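Local coordinates for putative DNA ligase-like protein Rv0938/MT0965 (Mycobacterium tuberculosis, PDB 2IRU) that serves, through this polymerase domain, as the DNA polymerase of a multifunctional ligase that probably works with Ku to repair double-strand breaks by non-homologous end joining, at residues T53-P58 against A110-V115. Numbering follows the deposited sequence.
Sequences TRKRWP and ALEVHV
Thr53 and Lys55 form antiparallel hydrogen-bonded pairs with His114 and Glu112, joining the two central strands of a four-stranded sheet in the primase-polymerase domain. Thr53 N donates to His114 O and His114 N to Thr53 O, each at 2.8 Å; Lys55 N donates to Glu112 O at 3.0 Å. The return bond from Glu112 N to Lys55 O is weak (3.3 Å); here Leu111 and Glu112 both face Lys55, a classic beta bulge. Lys55, Glu112 and His114 share one face, where Lys55 and His114 are predicted to bind the polymerase substrate. Lys55 has CG anti to its backbone N (chi1 -166°) and runs extended beside Glu112, yet NZ stays 5.6 Å from Glu112 OE1. The Glu112 carboxylate sits at the edge of the Trp57 indole, its plane turned 66° from the ring, CD 3.7 Å from Trp57 CH2. The Leu111 and Trp57 side chains cross at about a right angle, Leu111 CD1 lying 3.7 Å from Trp57 CE3. On the other face, Ala110 CB abuts Arg54 CG. Arg247 forms a salt bridge with Glu112 OE2, while His114 NE2 donates in its ring plane to the anti side of Glu112 OE1, at 2.8 Å and 30° out of the carboxylate plane.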
loop_
_atom_site.group_PDB
_atom_site.type_symbol
_atom_site.label_atom_id
_atom_site.label_comp_id
_atom_site.label_asym_id
_atom_site.label_seq_id
_atom_site.Cartn_x
_atom_site.Cartn_y
_atom_site.Cartn_z
ATOM N N THR A 53 -4.863 -5.087 6.784
ATOM C CA THR A 53 -5.467 -4.068 7.685
ATOM C C THR A 53 -6.463 -3.228 6.897
ATOM O O THR A 53 -6.134 -2.778 5.812
ATOM C CB THR A 53 -4.365 -3.200 8.331
ATOM O OG1 THR A 53 -3.614 -4.019 9.225
ATOM C CG2 THR A 53 -4.958 -2.028 9.124
ATOM N N ARG A 54 -7.671 -3.045 7.435
ATOM C CA ARG A 54 -8.700 -2.192 6.780
ATOM C C ARG A 54 -8.776 -0.833 7.456
ATOM O O ARG A 54 -8.587 -0.758 8.668
ATOM C CB ARG A 54 -10.108 -2.856 6.870
ATOM C CG ARG A 54 -10.295 -4.109 5.972
ATOM C CD ARG A 54 -9.635 -5.344 6.546
ATOM N NE ARG A 54 -10.428 -5.805 7.693
ATOM C CZ ARG A 54 -9.959 -6.423 8.780
ATOM N NH1 ARG A 54 -8.659 -6.732 8.910
ATOM N NH2 ARG A 54 -10.843 -6.786 9.731
ATOM N N LYS A 55 -9.060 0.225 6.701
ATOM C CA LYS A 55 -9.558 1.424 7.349
ATOM C C LYS A 55 -10.960 1.665 6.751
ATOM O O LYS A 55 -11.120 1.722 5.513
ATOM C CB LYS A 55 -8.615 2.617 7.233
ATOM C CG LYS A 55 -9.065 3.724 8.241
ATOM C CD LYS A 55 -8.028 4.836 8.435
ATOM C CE LYS A 55 -8.624 5.902 9.371
ATOM N NZ LYS A 55 -7.659 7.075 9.474
ATOM N N ARG A 56 -11.959 1.761 7.646
ATOM C CA ARG A 56 -13.342 1.829 7.245
ATOM C C ARG A 56 -13.961 3.165 7.529
ATOM O O ARG A 56 -13.742 3.738 8.603
ATOM C CB ARG A 56 -14.203 0.739 7.950
ATOM C CG ARG A 56 -13.761 -0.664 7.546
ATOM C CD ARG A 56 -14.436 -1.805 8.321
ATOM N NE ARG A 56 -15.892 -1.807 8.118
ATOM C CZ ARG A 56 -16.743 -2.501 8.879
ATOM N NH1 ARG A 56 -16.299 -3.250 9.904
ATOM N NH2 ARG A 56 -18.046 -2.459 8.598
ATOM N N TRP A 57 -14.757 3.637 6.574
ATOM C CA TRP A 57 -15.591 4.831 6.738
ATOM C C TRP A 57 -17.086 4.456 6.497
ATOM O O TRP A 57 -17.606 4.714 5.411
ATOM C CB TRP A 57 -15.173 5.897 5.707
ATOM C CG TRP A 57 -13.888 6.626 6.012
ATOM C CD1 TRP A 57 -13.794 7.903 6.533
ATOM C CD2 TRP A 57 -12.532 6.194 5.769
ATOM N NE1 TRP A 57 -12.468 8.275 6.653
ATOM C CE2 TRP A 57 -11.678 7.249 6.198
ATOM C CE3 TRP A 57 -11.959 5.022 5.257
ATOM C CZ2 TRP A 57 -10.283 7.174 6.105
ATOM C CZ3 TRP A 57 -10.574 4.934 5.167
ATOM C CH2 TRP A 57 -9.741 6.010 5.601
ATOM N N PRO A 58 -17.787 3.861 7.502
ATOM C CA PRO A 58 -19.168 3.341 7.314
ATOM C C PRO A 58 -20.117 4.387 6.721
ATOM O O PRO A 58 -20.997 4.018 5.952
ATOM C CB PRO A 58 -19.644 2.975 8.745
ATOM C CG PRO A 58 -18.367 2.655 9.483
ATOM C CD PRO A 58 -17.301 3.627 8.881
ATOM N N ALA A 110 -14.508 -0.417 3.587
ATOM C CA ALA A 110 -13.048 -0.410 3.884
ATOM C C ALA A 110 -12.383 0.260 2.670
ATOM O O ALA A 110 -11.874 -0.428 1.739
ATOM C CB ALA A 110 -12.508 -1.839 4.129
ATOM N N LEU A 111 -12.435 1.602 2.645
ATOM C CA LEU A 111 -11.873 2.337 1.491
ATOM C C LEU A 111 -10.414 1.989 1.343
ATOM O O LEU A 111 -9.906 1.871 0.217
ATOM C CB LEU A 111 -12.047 3.868 1.679
ATOM C CG LEU A 111 -13.501 4.291 1.911
ATOM C CD1 LEU A 111 -13.559 5.833 2.043
ATOM C CD2 LEU A 111 -14.450 3.737 0.780
ATOM N N GLU A 112 -9.741 1.823 2.477
ATOM C CA GLU A 112 -8.283 1.554 2.480
ATOM C C GLU A 112 -7.938 0.127 2.868
ATOM O O GLU A 112 -8.480 -0.421 3.853
ATOM C CB GLU A 112 -7.571 2.519 3.412
ATOM C CG GLU A 112 -7.689 3.963 2.899
ATOM C CD GLU A 112 -6.806 4.963 3.636
ATOM O OE1 GLU A 112 -6.211 4.601 4.663
ATOM O OE2 GLU A 112 -6.779 6.152 3.211
ATOM N N VAL A 113 -7.054 -0.460 2.069
ATOM C CA VAL A 113 -6.399 -1.750 2.418
ATOM C C VAL A 113 -4.906 -1.465 2.651
ATOM O O VAL A 113 -4.263 -0.871 1.787
ATOM C CB VAL A 113 -6.587 -2.781 1.288
ATOM C CG1 VAL A 113 -5.886 -4.117 1.596
ATOM C CG2 VAL A 113 -8.081 -2.959 1.029
ATOM N N HIS A 114 -4.383 -1.881 3.801
ATOM C CA HIS A 114 -2.971 -1.694 4.157
ATOM C C HIS A 114 -2.345 -3.062 4.367
ATOM O O HIS A 114 -2.990 -3.948 4.964
ATOM C CB HIS A 114 -2.867 -0.910 5.464
ATOM C CG HIS A 114 -3.421 0.483 5.394
ATOM N ND1 HIS A 114 -2.638 1.603 5.569
ATOM C CD2 HIS A 114 -4.688 0.932 5.203
ATOM C CE1 HIS A 114 -3.397 2.685 5.478
ATOM N NE2 HIS A 114 -4.651 2.306 5.281
ATOM N N VAL A 115 -1.132 -3.267 3.850
ATOM C CA VAL A 115 -0.447 -4.564 4.026
ATOM C C VAL A 115 1.050 -4.338 4.377
ATOM O O VAL A 115 1.653 -3.300 3.998
ATOM C CB VAL A 115 -0.531 -5.470 2.745
ATOM C CG1 VAL A 115 -1.995 -5.949 2.492
ATOM C CG2 VAL A 115 0.067 -4.744 1.499
HETATM O O HOH W 1 -1.695 -5.306 7.847
#